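Local coordinates for periplasmic branched-chain amino acid-binding protein (PDB 3I09), which probably binds branched-chain amino acids or related small carboxylates in the periplasm and delivers them to an ABC transporter, at residues 191-202 and 219-230; 112-120 and 302-310. All coordinates share one frame; numbering follows the deposited sequence. Where two conformers were deposited one is given.

Interaction 1: 191-202 and 219-230; sequences AQSSKAQILGLA and GITKTMKLAALL
Met224, a selenomethionine, reaches from just before strand 225-228 to Ala191, Ala196 and Leu199, filling the bend between helix 185-193 and strand 198-202. Its CB stands near Gln197 O and its CG near Ala196 O, 3.7 Å off. The selenium lies 3.8 Å from Ala191 O. A bend at the last torsion (chi3 90°) brings CE in among the three residues, with Ala196 CB and Leu199 CB each 3.9 Å from it. Nearby, Gln192 lies across Ile220, its NE2 3.6 Å from CD1 of that isoleucine, and a water joins Gln192 O to Thr223 OG1. Beyond this, the two strands run parallel as the last pair of a four-stranded sheet, joined through helix 205-217 in a beta-alpha-beta crossover of the Rossmann-like kind found in type I periplasmic binding proteins. The backbone ladder alternates from Lys225 N to Gln197 O through to Leu201 N to Ala227 O, the straightest rung being Ala227 N to Leu199 O at 2.8 Å. On the sheet face under helix 205-217, Leu199 and Leu226 lie side by side, their CD2 atoms 3.7 Å apart. On the other face Ile198 CG2 meets Ala227 CB at 3.6 Å, with Val135 of helix 124-137 packed against the isoleucine.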
ATOM      1  N   ALA A 191       9.462   8.644  23.181  1.00 19.50           N
ATOM      2  CA  ALA A 191       9.869   9.408  22.009  1.00 20.45           C
ATOM      3  C   ALA A 191      10.160  10.858  22.378  1.00 20.51           C
ATOM      4  O   ALA A 191      11.136  11.426  21.921  1.00 20.28           O
ATOM      5  CB  ALA A 191       8.817   9.334  20.890  1.00 20.64           C
ATOM      6  N   GLN A 192       9.335  11.436  23.228  1.00 20.42           N
ATOM      7  CA  GLN A 192       9.519  12.827  23.611  1.00 21.90           C
ATOM      8  C   GLN A 192      10.824  13.016  24.395  1.00 21.38           C
ATOM      9  O   GLN A 192      11.540  13.991  24.181  1.00 23.20           O
ATOM     10  CB  GLN A 192       8.342  13.311  24.439  1.00 21.92           C
ATOM     11  CG  GLN A 192       8.511  14.703  24.959  1.00 24.69           C
ATOM     12  CD  GLN A 192       7.235  15.250  25.464  1.00 25.16           C
ATOM     13  OE1 GLN A 192       6.730  14.804  26.484  1.00 27.80           O
ATOM     14  NE2 GLN A 192       6.702  16.236  24.770  1.00 26.64           N
ATOM     15  N   SER A 193      11.140  12.068  25.274  1.00 20.94           N
ATOM     16  CA  SER A 193      12.363  12.139  26.070  0.50 20.18           C
ATOM     17  C   SER A 193      13.630  12.001  25.218  1.00 20.11           C
ATOM     18  O   SER A 193      14.720  12.389  25.646  1.00 19.04           O
ATOM     19  CB  SER A 193      12.339  11.071  27.166  0.50 20.60           C
ATOM     20  OG  SER A 193      11.260  11.301  28.053  0.50 20.96           O
ATOM     21  N   SER A 194      13.501  11.461  24.011  1.00 18.98           N
ATOM     22  CA  SER A 194      14.672  11.283  23.141  1.00 19.11           C
ATOM     23  C   SER A 194      15.248  12.603  22.607  1.00 18.13           C
ATOM     24  O   SER A 194      16.369  12.629  22.143  1.00 18.77           O
ATOM     25  CB  SER A 194      14.324  10.412  21.933  1.00 18.83           C
ATOM     26  OG  SER A 194      13.667  11.178  20.940  1.00 17.83           O
ATOM     27  N   LYS A 195      14.444  13.659  22.620  1.00 18.26           N
ATOM     28  CA  LYS A 195      14.794  14.967  22.032  1.00 18.12           C
ATOM     29  C   LYS A 195      15.044  14.997  20.509  1.00 17.60           C
ATOM     30  O   LYS A 195      15.513  15.991  19.989  1.00 17.84           O
ATOM     31  CB  LYS A 195      15.974  15.594  22.775  1.00 19.46           C
ATOM     32  CG  LYS A 195      15.768  15.678  24.297  1.00 20.18           C
ATOM     33  N   ALA A 196      14.667  13.949  19.789  1.00 14.17           N
ATOM     34  CA  ALA A 196      14.705  13.968  18.327  1.00 14.26           C
ATOM     35  C   ALA A 196      13.831  15.093  17.771  1.00 12.01           C
ATOM     36  O   ALA A 196      12.832  15.443  18.394  1.00 12.27           O
ATOM     37  CB  ALA A 196      14.228  12.606  17.791  1.00 12.38           C
ATOM     38  N   GLN A 197      14.187  15.599  16.580  1.00 11.94           N
ATOM     39  CA  GLN A 197      13.412  16.604  15.840  1.00 12.10           C
ATOM     40  C   GLN A 197      12.152  16.002  15.207  1.00 12.23           C
ATOM     41  O   GLN A 197      11.092  16.624  15.178  1.00 13.04           O
ATOM     42  CB  GLN A 197      14.258  17.219  14.710  1.00 12.13           C
ATOM     43  CG  GLN A 197      15.375  18.123  15.173  1.00 13.51           C
ATOM     44  CD  GLN A 197      16.390  18.441  14.086  1.00 15.36           C
ATOM     45  OE1 GLN A 197      16.852  17.548  13.392  1.00 16.93           O
ATOM     46  NE2 GLN A 197      16.751  19.735  13.940  1.00 15.77           N
ATOM     47  N   ILE A 198      12.279  14.769  14.715  1.00 13.01           N
ATOM     48  CA  ILE A 198      11.231  14.098  13.957  1.00 11.45           C
ATOM     49  C   ILE A 198      10.800  12.817  14.686  1.00 12.47           C
ATOM     50  O   ILE A 198      11.652  11.997  15.069  1.00 12.71           O
ATOM     51  CB  ILE A 198      11.751  13.715  12.546  1.00 11.80           C
ATOM     52  CG1 ILE A 198      12.360  14.928  11.818  1.00 13.02           C
ATOM     53  CG2 ILE A 198      10.648  13.008  11.717  1.00 10.62           C
ATOM     54  CD1 ILE A 198      11.382  16.137  11.624  1.00 13.09           C
ATOM     55  N   LEU A 199       9.483  12.652  14.849  1.00 13.53           N
ATOM     56  CA  LEU A 199       8.865  11.386  15.239  1.00 13.25           C
ATOM     57  C   LEU A 199       8.354  10.683  14.002  1.00 13.94           C
ATOM     58  O   LEU A 199       7.396  11.146  13.358  1.00 12.74           O
ATOM     59  CB  LEU A 199       7.707  11.621  16.221  1.00 14.04           C
ATOM     60  CG  LEU A 199       6.931  10.397  16.766  1.00 17.32           C
ATOM     61  CD1 LEU A 199       7.860   9.484  17.518  1.00 21.21           C
ATOM     62  CD2 LEU A 199       5.798  10.816  17.687  1.00 17.90           C
ATOM     63  N   GLY A 200       9.011   9.595  13.633  1.00 13.13           N
ATOM     64  CA  GLY A 200       8.678   8.847  12.417  1.00 12.92           C
ATOM     65  C   GLY A 200       7.636   7.818  12.814  1.00 14.02           C
ATOM     66  O   GLY A 200       7.863   6.985  13.691  1.00 12.65           O
ATOM     67  N   LEU A 201       6.473   7.918  12.201  1.00 12.50           N
ATOM     68  CA  LEU A 201       5.369   7.001  12.438  1.00 12.32           C
ATOM     69  C   LEU A 201       5.441   5.821  11.489  1.00 12.57           C
ATOM     70  O   LEU A 201       4.959   5.894  10.345  1.00 11.73           O
ATOM     71  CB  LEU A 201       4.056   7.739  12.226  1.00 12.53           C
ATOM     72  CG  LEU A 201       3.869   8.916  13.175  1.00 13.55           C
ATOM     73  CD1 LEU A 201       2.598   9.701  12.808  1.00 13.77           C
ATOM     74  CD2 LEU A 201       3.837   8.450  14.632  1.00 13.56           C
ATOM     75  N   ALA A 202       6.129   4.760  11.921  1.00 12.14           N
ATOM     76  CA  ALA A 202       6.289   3.549  11.112  1.00 12.67           C
ATOM     77  C   ALA A 202       5.121   2.626  11.427  1.00 11.55           C
ATOM     78  O   ALA A 202       5.271   1.535  12.004  1.00 12.41           O
ATOM     79  CB  ALA A 202       7.670   2.864  11.418  1.00 12.53           C
ATOM     80  N   GLY A 219       0.631  16.968  23.657  1.00 25.05           N
ATOM     81  CA  GLY A 219       1.525  18.089  23.383  1.00 24.51           C
ATOM     82  C   GLY A 219       2.853  17.703  22.739  1.00 23.61           C
ATOM     83  O   GLY A 219       3.787  18.509  22.697  1.00 23.11           O
ATOM     84  N   ILE A 220       2.939  16.486  22.212  1.00 22.61           N
ATOM     85  CA  ILE A 220       4.197  15.999  21.641  1.00 22.19           C
ATOM     86  C   ILE A 220       4.575  16.901  20.466  1.00 21.92           C
ATOM     87  O   ILE A 220       5.750  17.191  20.242  1.00 21.37           O
ATOM     88  CB  ILE A 220       4.092  14.522  21.175  1.00 22.56           C
ATOM     89  CG1 ILE A 220       3.688  13.557  22.315  1.00 23.44           C
ATOM     90  CG2 ILE A 220       5.382  14.078  20.490  1.00 23.43           C
ATOM     91  CD1 ILE A 220       4.530  13.605  23.593  1.00 23.72           C
ATOM     92  N   THR A 221       3.571  17.376  19.728  1.00 21.25           N
ATOM     93  CA  THR A 221       3.808  18.143  18.507  1.00 21.92           C
ATOM     94  C   THR A 221       4.256  19.590  18.780  1.00 23.38           C
ATOM     95  O   THR A 221       4.588  20.322  17.859  1.00 23.22           O
ATOM     96  CB  THR A 221       2.554  18.141  17.602  1.00 22.17           C
ATOM     97  OG1 THR A 221       1.449  18.581  18.377  1.00 22.01           O
ATOM     98  CG2 THR A 221       2.269  16.751  17.077  1.00 18.97           C
ATOM     99  N   LYS A 222       4.290  19.983  20.050  1.00 25.25           N
ATOM    100  CA  LYS A 222       4.927  21.247  20.448  1.00 26.49           C
ATOM    101  C   LYS A 222       6.445  21.182  20.281  1.00 26.42           C
ATOM    102  O   LYS A 222       7.078  22.208  20.036  1.00 27.92           O
ATOM    103  CB  LYS A 222       4.629  21.553  21.909  1.00 27.14           C
ATOM    104  CG  LYS A 222       3.169  21.869  22.204  1.00 29.65           C
ATOM    105  CD  LYS A 222       2.942  21.792  23.705  1.00 32.66           C
ATOM    106  CE  LYS A 222       1.540  22.193  24.125  1.00 35.47           C
ATOM    107  NZ  LYS A 222       1.216  21.601  25.479  1.00 37.29           N
ATOM    108  N   THR A 223       7.025  19.996  20.444  1.00 25.14           N
ATOM    109  CA  THR A 223       8.476  19.870  20.457  1.00 25.07           C
ATOM    110  C   THR A 223       9.057  18.959  19.372  1.00 23.68           C
ATOM    111  O   THR A 223      10.265  18.983  19.148  1.00 22.75           O
ATOM    112  CB  THR A 223       8.982  19.397  21.830  1.00 24.86           C
ATOM    113  OG1 THR A 223       8.546  18.050  22.086  1.00 26.66           O
ATOM    114  CG2 THR A 223       8.489  20.304  22.919  1.00 25.49           C
HETATM  115  N   MSE A 224       8.209  18.191  18.689  1.00 21.38           N
HETATM  116  CA  MSE A 224       8.654  17.286  17.616  1.00 20.63           C
HETATM  117  C   MSE A 224       7.712  17.475  16.403  1.00 18.17           C
HETATM  118  O   MSE A 224       6.525  17.763  16.572  1.00 18.75           O
HETATM  119  CB  MSE A 224       8.605  15.795  18.056  1.00 20.12           C
HETATM  120  CG  MSE A 224       9.284  15.393  19.385  1.00 23.02           C
HETATM  121 SE   MSE A 224       8.926  13.548  19.697  0.75 22.56          SE
HETATM  122  CE  MSE A 224      10.472  12.735  18.777  1.00 19.89           C
ATOM    123  N   LYS A 225       8.248  17.351  15.199  1.00 16.73           N
ATOM    124  CA  LYS A 225       7.435  17.235  14.013  1.00 15.64           C
ATOM    125  C   LYS A 225       7.107  15.744  13.733  1.00 15.97           C
ATOM    126  O   LYS A 225       7.977  14.886  13.866  1.00 13.63           O
ATOM    127  CB  LYS A 225       8.145  17.846  12.807  1.00 17.33           C
ATOM    128  CG  LYS A 225       8.082  19.372  12.736  1.00 20.73           C
ATOM    129  CD  LYS A 225       8.270  19.870  11.293  1.00 24.00           C
ATOM    130  CE  LYS A 225       8.099  21.404  11.138  1.00 26.13           C
ATOM    131  NZ  LYS A 225       8.082  21.799   9.666  1.00 22.69           N
ATOM    132  N   LEU A 226       5.869  15.453  13.356  1.00 13.46           N
ATOM    133  CA  LEU A 226       5.496  14.081  13.001  1.00 14.44           C
ATOM    134  C   LEU A 226       5.814  13.836  11.537  1.00 14.20           C
ATOM    135  O   LEU A 226       5.572  14.698  10.721  1.00 14.77           O
ATOM    136  CB  LEU A 226       4.008  13.834  13.236  1.00 12.98           C
ATOM    137  CG  LEU A 226       3.454  14.185  14.615  1.00 17.59           C
ATOM    138  CD1 LEU A 226       1.932  13.916  14.683  1.00 18.88           C
ATOM    139  CD2 LEU A 226       4.184  13.442  15.702  1.00 17.45           C
ATOM    140  N   ALA A 227       6.407  12.686  11.230  1.00 13.34           N
ATOM    141  CA  ALA A 227       6.549  12.238   9.859  1.00 13.27           C
ATOM    142  C   ALA A 227       5.618  11.033   9.725  1.00 13.63           C
ATOM    143  O   ALA A 227       5.880   9.953  10.257  1.00 13.86           O
ATOM    144  CB  ALA A 227       7.979  11.884   9.539  1.00 13.09           C
ATOM    145  N   ALA A 228       4.521  11.229   9.023  1.00 13.85           N
ATOM    146  CA  ALA A 228       3.542  10.173   8.820  1.00 13.86           C
ATOM    147  C   ALA A 228       4.028   9.404   7.597  1.00 14.75           C
ATOM    148  O   ALA A 228       3.831   9.804   6.453  1.00 16.33           O
ATOM    149  CB  ALA A 228       2.152  10.771   8.625  1.00 15.25           C
ATOM    150  N   LEU A 229       4.703   8.298   7.851  1.00 14.23           N
ATOM    151  CA  LEU A 229       5.373   7.586   6.775  1.00 13.70           C
ATOM    152  C   LEU A 229       4.397   6.804   5.886  1.00 13.78           C
ATOM    153  O   LEU A 229       4.726   6.477   4.741  1.00 13.17           O
ATOM    154  CB  LEU A 229       6.441   6.667   7.379  1.00 13.20           C
ATOM    155  CG  LEU A 229       7.553   7.395   8.108  1.00 14.00           C
ATOM    156  CD1 LEU A 229       8.421   6.371   8.934  1.00 13.38           C
ATOM    157  CD2 LEU A 229       8.442   8.193   7.154  1.00 15.34           C
ATOM    158  N   LEU A 230       3.194   6.519   6.397  1.00 12.86           N
ATOM    159  CA  LEU A 230       2.132   5.973   5.534  1.00 12.91           C
ATOM    160  C   LEU A 230       0.779   6.533   5.977  1.00 13.77           C
ATOM    161  O   LEU A 230       0.336   6.318   7.110  1.00 12.69           O
ATOM    162  CB  LEU A 230       2.096   4.453   5.520  1.00 12.92           C
ATOM    163  CG  LEU A 230       1.094   3.845   4.551  1.00 12.98           C
ATOM    164  CD1 LEU A 230       1.257   4.384   3.077  1.00 12.11           C
ATOM    165  CD2 LEU A 230       1.151   2.273   4.632  1.00 13.72           C
TER
HETATM  166  O   HOH W   1      10.859  16.555  22.556  1.00 30.62           O
HETATM  167  O   HOH W   2       2.315   6.734   9.202  1.00 12.10           O

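Interaction 2: 112-120 and 302-310; sequences QCTPYTVHY and SDKVMAQLK. With EDO (1,2-ethanediol), chain K.
Strand 117-119 and helix 302-309 run in roughly the same direction, their axes 32° apart and 10.7 Å at closest, with the type I turn 114-117 drawn up against the helix. Tyr116 leaves that turn with its ring directed at the first helical turn, where its OH donates to Asp303 OD1 at 2.6 Å. The carboxylate receives it on its syn lone pair and lies nearly coplanar with the ring, 26° between the planes. The other oxygen, OD2, accepts hydrogen bonds from a bound 1,2-ethanediol, probably from the crystallisation liquor, and from a water. Met306, a selenomethionine, is bent at chi2 and chi3, which lays selenium 3.9 Å from Tyr116 CA and brings CE to Val118 CG2 at 4.0 Å. Lys310 NZ works through two waters, one held by Thr114 O and Thr117 O, the other by Pro115 O, and also bonds Thr325 O. Within the turn, Thr114 OG1 accepts from Tyr116 N, an ST turn. Strand 117-119 is the last strand of the six-stranded sheet, and the packing of a helix from late in the chain against it fits the type I periplasmic binding protein fold, whose lobes are built from discontinuous chain segments.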
ATOM      1  N   GLN A 112      11.980 -12.055   0.060  1.00 14.48           N
ATOM      2  CA  GLN A 112      10.946 -13.041  -0.216  1.00 15.02           C
ATOM      3  C   GLN A 112      10.336 -12.889  -1.602  1.00 15.39           C
ATOM      4  O   GLN A 112       9.174 -13.251  -1.824  1.00 14.79           O
ATOM      5  CB  GLN A 112       9.893 -13.016   0.897  1.00 15.46           C
ATOM      6  CG  GLN A 112      10.540 -13.413   2.238  1.00 19.09           C
ATOM      7  CD  GLN A 112       9.595 -13.436   3.438  1.00 25.38           C
ATOM      8  OE1 GLN A 112       9.929 -12.915   4.526  1.00 31.78           O
ATOM      9  NE2 GLN A 112       8.454 -14.062   3.281  1.00 25.32           N
ATOM     10  N   CYS A 113      11.150 -12.435  -2.566  1.00 14.27           N
ATOM     11  CA  CYS A 113      10.672 -12.290  -3.925  1.00 14.96           C
ATOM     12  C   CYS A 113      10.395 -13.668  -4.526  1.00 14.96           C
ATOM     13  O   CYS A 113      10.989 -14.686  -4.119  1.00 14.83           O
ATOM     14  CB  CYS A 113      11.661 -11.494  -4.769  1.00 15.70           C
ATOM     15  SG  CYS A 113      13.163 -12.416  -5.159  1.00 22.53           S
ATOM     16  N   THR A 114       9.423 -13.719  -5.417  1.00 13.38           N
ATOM     17  CA  THR A 114       9.053 -14.971  -6.079  1.00 14.80           C
ATOM     18  C   THR A 114       8.771 -14.655  -7.544  1.00 14.17           C
ATOM     19  O   THR A 114       8.528 -13.509  -7.886  1.00 14.30           O
ATOM     20  CB  THR A 114       7.818 -15.683  -5.438  1.00 14.19           C
ATOM     21  OG1 THR A 114       6.629 -15.392  -6.155  1.00 14.68           O
ATOM     22  CG2 THR A 114       7.602 -15.308  -3.928  1.00 15.69           C
ATOM     23  N   PRO A 115       8.779 -15.665  -8.389  1.00 14.52           N
ATOM     24  CA  PRO A 115       8.422 -15.513  -9.775  1.00 14.74           C
ATOM     25  C   PRO A 115       6.934 -15.357 -10.043  1.00 14.26           C
ATOM     26  O   PRO A 115       6.577 -15.126 -11.188  1.00 14.18           O
ATOM     27  CB  PRO A 115       8.879 -16.832 -10.411  1.00 14.77           C
ATOM     28  CG  PRO A 115       9.653 -17.528  -9.390  1.00 16.91           C
ATOM     29  CD  PRO A 115       9.125 -17.062  -8.083  1.00 15.97           C
ATOM     30  N   TYR A 116       6.109 -15.450  -8.996  1.00 12.56           N
ATOM     31  CA  TYR A 116       4.662 -15.376  -9.120  1.00 13.16           C
ATOM     32  C   TYR A 116       4.035 -14.181  -8.413  1.00 13.03           C
ATOM     33  O   TYR A 116       2.801 -14.132  -8.299  1.00 13.93           O
ATOM     34  CB  TYR A 116       4.047 -16.692  -8.586  1.00 13.46           C
ATOM     35  CG  TYR A 116       4.522 -17.870  -9.403  1.00 13.65           C
ATOM     36  CD1 TYR A 116       3.937 -18.164 -10.632  1.00 16.92           C
ATOM     37  CD2 TYR A 116       5.618 -18.607  -9.016  1.00 15.98           C
ATOM     38  CE1 TYR A 116       4.407 -19.197 -11.425  1.00 17.70           C
ATOM     39  CE2 TYR A 116       6.082 -19.660  -9.807  1.00 16.27           C
ATOM     40  CZ  TYR A 116       5.482 -19.931 -11.003  1.00 16.95           C
ATOM     41  OH  TYR A 116       5.958 -20.963 -11.784  1.00 20.56           O
ATOM     42  N   THR A 117       4.864 -13.228  -7.959  1.00 12.74           N
ATOM     43  CA  THR A 117       4.413 -12.125  -7.115  1.00 12.51           C
ATOM     44  C   THR A 117       4.499 -10.805  -7.853  1.00 11.66           C
ATOM     45  O   THR A 117       5.500 -10.530  -8.506  1.00 10.73           O
ATOM     46  CB  THR A 117       5.274 -12.064  -5.873  1.00 13.90           C
ATOM     47  OG1 THR A 117       5.181 -13.331  -5.185  1.00 16.81           O
ATOM     48  CG2 THR A 117       4.849 -10.873  -4.946  1.00 11.66           C
ATOM     49  N   VAL A 118       3.450 -10.002  -7.751  1.00 10.57           N
ATOM     50  CA  VAL A 118       3.475  -8.644  -8.220  1.00 10.16           C
ATOM     51  C   VAL A 118       3.153  -7.748  -7.025  1.00 12.17           C
ATOM     52  O   VAL A 118       2.157  -7.994  -6.334  1.00 11.27           O
ATOM     53  CB  VAL A 118       2.442  -8.427  -9.330  1.00 11.24           C
ATOM     54  CG1 VAL A 118       2.415  -6.947  -9.774  1.00  9.54           C
ATOM     55  CG2 VAL A 118       2.765  -9.353 -10.501  1.00 11.88           C
ATOM     56  N   HIS A 119       3.967  -6.702  -6.818  1.00 11.21           N
ATOM     57  CA  HIS A 119       3.712  -5.723  -5.763  1.00 11.26           C
ATOM     58  C   HIS A 119       3.295  -4.443  -6.470  1.00 12.14           C
ATOM     59  O   HIS A 119       4.094  -3.768  -7.109  1.00 11.58           O
ATOM     60  CB  HIS A 119       4.935  -5.552  -4.847  1.00 11.77           C
ATOM     61  CG  HIS A 119       4.592  -5.025  -3.469  1.00 10.54           C
ATOM     62  ND1 HIS A 119       5.558  -4.684  -2.550  1.00 14.13           N
ATOM     63  CD2 HIS A 119       3.405  -4.863  -2.837  1.00 13.02           C
ATOM     64  CE1 HIS A 119       4.981  -4.264  -1.438  1.00 11.15           C
ATOM     65  NE2 HIS A 119       3.673  -4.365  -1.578  1.00 11.70           N
ATOM     66  N   TYR A 120       1.997  -4.146  -6.391  1.00 10.80           N
ATOM     67  CA  TYR A 120       1.373  -3.304  -7.387  1.00 10.66           C
ATOM     68  C   TYR A 120       1.341  -1.800  -7.105  1.00 11.37           C
ATOM     69  O   TYR A 120       1.496  -1.006  -8.051  1.00 10.52           O
ATOM     70  CB  TYR A 120      -0.045  -3.780  -7.695  1.00 10.56           C
ATOM     71  CG  TYR A 120      -0.617  -3.281  -9.017  1.00 10.39           C
ATOM     72  CD1 TYR A 120      -0.408  -3.991 -10.199  1.00  8.90           C
ATOM     73  CD2 TYR A 120      -1.464  -2.153  -9.062  1.00 12.77           C
ATOM     74  CE1 TYR A 120      -0.981  -3.574 -11.402  1.00 12.17           C
ATOM     75  CE2 TYR A 120      -2.023  -1.711 -10.276  1.00 10.26           C
ATOM     76  CZ  TYR A 120      -1.796  -2.448 -11.438  1.00 11.90           C
ATOM     77  OH  TYR A 120      -2.315  -2.051 -12.649  1.00 11.42           O
ATOM     78  N   SER A 302      -0.309 -20.095 -14.976  1.00 14.39           N
ATOM     79  CA  SER A 302       0.423 -19.061 -14.230  1.00 15.06           C
ATOM     80  C   SER A 302       1.736 -18.640 -14.920  1.00 15.08           C
ATOM     81  O   SER A 302       2.084 -17.460 -14.913  1.00 14.97           O
ATOM     82  CB  SER A 302       0.690 -19.500 -12.814  1.00 15.35           C
ATOM     83  OG  SER A 302       1.532 -20.630 -12.765  1.00 14.83           O
ATOM     84  N   ASP A 303       2.431 -19.569 -15.578  1.00 15.30           N
ATOM     85  CA  ASP A 303       3.661 -19.174 -16.260  1.00 15.76           C
ATOM     86  C   ASP A 303       3.394 -18.301 -17.489  1.00 16.23           C
ATOM     87  O   ASP A 303       4.103 -17.319 -17.682  1.00 16.21           O
ATOM     88  CB  ASP A 303       4.549 -20.362 -16.583  1.00 17.23           C
ATOM     89  CG  ASP A 303       5.144 -21.018 -15.338  1.00 20.49           C
ATOM     90  OD1 ASP A 303       5.218 -20.386 -14.259  1.00 23.77           O
ATOM     91  OD2 ASP A 303       5.579 -22.188 -15.473  1.00 25.06           O
ATOM     92  N   LYS A 304       2.356 -18.613 -18.260  1.00 16.13           N
ATOM     93  CA  LYS A 304       1.956 -17.788 -19.388  1.00 16.46           C
ATOM     94  C   LYS A 304       1.473 -16.411 -18.942  1.00 14.78           C
ATOM     95  O   LYS A 304       1.816 -15.426 -19.557  1.00 13.67           O
ATOM     96  CB  LYS A 304       0.864 -18.453 -20.221  1.00 16.56           C
ATOM     97  CG  LYS A 304       1.348 -19.736 -20.913  1.00 19.25           C
ATOM     98  CD  LYS A 304       0.232 -20.408 -21.683  1.00 21.58           C
ATOM     99  CE  LYS A 304       0.773 -21.620 -22.408  1.00 25.02           C
ATOM    100  NZ  LYS A 304      -0.281 -22.232 -23.264  1.00 28.16           N
ATOM    101  N   VAL A 305       0.674 -16.359 -17.870  1.00 13.90           N
ATOM    102  CA  VAL A 305       0.147 -15.068 -17.370  1.00 12.74           C
ATOM    103  C   VAL A 305       1.288 -14.208 -16.822  1.00 12.29           C
ATOM    104  O   VAL A 305       1.367 -13.011 -17.129  1.00 11.69           O
ATOM    105  CB  VAL A 305      -0.990 -15.273 -16.321  1.00 12.97           C
ATOM    106  CG1 VAL A 305      -1.371 -13.931 -15.703  1.00 10.87           C
ATOM    107  CG2 VAL A 305      -2.205 -15.964 -17.003  1.00 12.00           C
HETATM  108  N   MSE A 306       2.219 -14.808 -16.083  1.00 11.62           N
HETATM  109  CA  MSE A 306       3.350 -14.046 -15.543  1.00 13.05           C
HETATM  110  C   MSE A 306       4.191 -13.466 -16.680  1.00 13.45           C
HETATM  111  O   MSE A 306       4.591 -12.290 -16.605  1.00 12.93           O
HETATM  112  CB  MSE A 306       4.237 -14.883 -14.593  1.00 12.54           C
HETATM  113  CG  MSE A 306       3.662 -15.172 -13.211  1.00 14.70           C
HETATM  114 SE   MSE A 306       2.935 -13.714 -12.191  0.75 12.99          SE
HETATM  115  CE  MSE A 306       4.437 -12.521 -12.201  1.00 15.06           C
ATOM    116  N   ALA A 307       4.411 -14.246 -17.743  1.00 14.17           N
ATOM    117  CA  ALA A 307       5.159 -13.759 -18.912  1.00 13.97           C
ATOM    118  C   ALA A 307       4.436 -12.569 -19.571  1.00 14.12           C
ATOM    119  O   ALA A 307       5.077 -11.558 -19.906  1.00 13.54           O
ATOM    120  CB  ALA A 307       5.424 -14.890 -19.940  1.00 14.93           C
ATOM    121  N   GLN A 308       3.111 -12.646 -19.701  1.00 13.26           N
ATOM    122  CA  GLN A 308       2.324 -11.506 -20.200  1.00 13.73           C
ATOM    123  C   GLN A 308       2.455 -10.324 -19.257  1.00 12.90           C
ATOM    124  O   GLN A 308       2.694  -9.211 -19.718  1.00 13.19           O
ATOM    125  CB  GLN A 308       0.834 -11.809 -20.380  1.00 14.44           C
ATOM    126  CG  GLN A 308       0.476 -12.656 -21.573  1.00 17.59           C
ATOM    127  CD  GLN A 308       0.709 -11.934 -22.906  1.00 20.12           C
ATOM    128  OE1 GLN A 308       0.763 -10.688 -22.987  1.00 21.83           O
ATOM    129  NE2 GLN A 308       0.823 -12.707 -23.942  1.00 23.20           N
ATOM    130  N   LEU A 309       2.287 -10.542 -17.949  1.00 12.18           N
ATOM    131  CA  LEU A 309       2.374  -9.436 -17.003  1.00 12.04           C
ATOM    132  C   LEU A 309       3.711  -8.702 -17.089  1.00 11.34           C
ATOM    133  O   LEU A 309       3.761  -7.473 -16.951  1.00 12.31           O
ATOM    134  CB  LEU A 309       2.102  -9.911 -15.573  1.00 11.77           C
ATOM    135  CG  LEU A 309       0.648 -10.236 -15.242  1.00 10.77           C
ATOM    136  CD1 LEU A 309       0.569 -11.015 -13.904  1.00 11.83           C
ATOM    137  CD2 LEU A 309      -0.243  -8.984 -15.218  1.00  9.20           C
ATOM    138  N   LYS A 310       4.776  -9.458 -17.332  1.00 11.42           N
ATOM    139  CA  LYS A 310       6.123  -8.895 -17.390  1.00 12.26           C
ATOM    140  C   LYS A 310       6.540  -8.364 -18.738  1.00 11.93           C
ATOM    141  O   LYS A 310       7.628  -7.822 -18.844  1.00 11.15           O
ATOM    142  CB  LYS A 310       7.142  -9.898 -16.829  1.00 11.48           C
ATOM    143  CG  LYS A 310       6.978  -9.963 -15.294  1.00 14.09           C
ATOM    144  CD  LYS A 310       8.042 -10.610 -14.527  1.00 16.22           C
ATOM    145  CE  LYS A 310       7.669 -10.659 -13.019  1.00 16.72           C
ATOM    146  NZ  LYS A 310       8.581 -11.464 -12.197  1.00 16.98           N
TER
HETATM  147  C1  EDO K  13       3.105 -23.672 -13.325  1.00 38.08           C
HETATM  148  O1  EDO K  13       4.313 -23.981 -14.013  1.00 39.60           O
HETATM  149  C2  EDO K  13       1.985 -23.614 -14.343  1.00 38.69           C
HETATM  150  O2  EDO K  13       2.255 -22.582 -15.288  1.00 34.97           O
HETATM  151  O   HOH W   3       7.593 -11.753  -9.799  1.00 12.02           O
HETATM  152  O   HOH W   4       7.963 -14.303 -13.373  1.00 17.92           O
HETATM  153  O   HOH W   5       7.173 -23.531 -13.749  1.00 35.50           O

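Following the chain from its N terminus, segment 112-120 comes first, at the last strand of the six-stranded sheet. The chain then enters the parallel four-stranded sheet, where interaction 1 closes a short loop: 16 residues, mostly helix 205-217, separate 191-202 from 219-230. Only much later does helix 302-309 return to 112-120, so interaction 2 closes a loop of 181 residues with interaction 1 nested inside it. The two contacts lie on opposite sides of the chain's centre, their own centres about 39 Å apart. Interaction 1 joins neighbouring strands within the four-stranded sheet, whereas interaction 2 fastens a late helix to strand 117-119 of the six-stranded one.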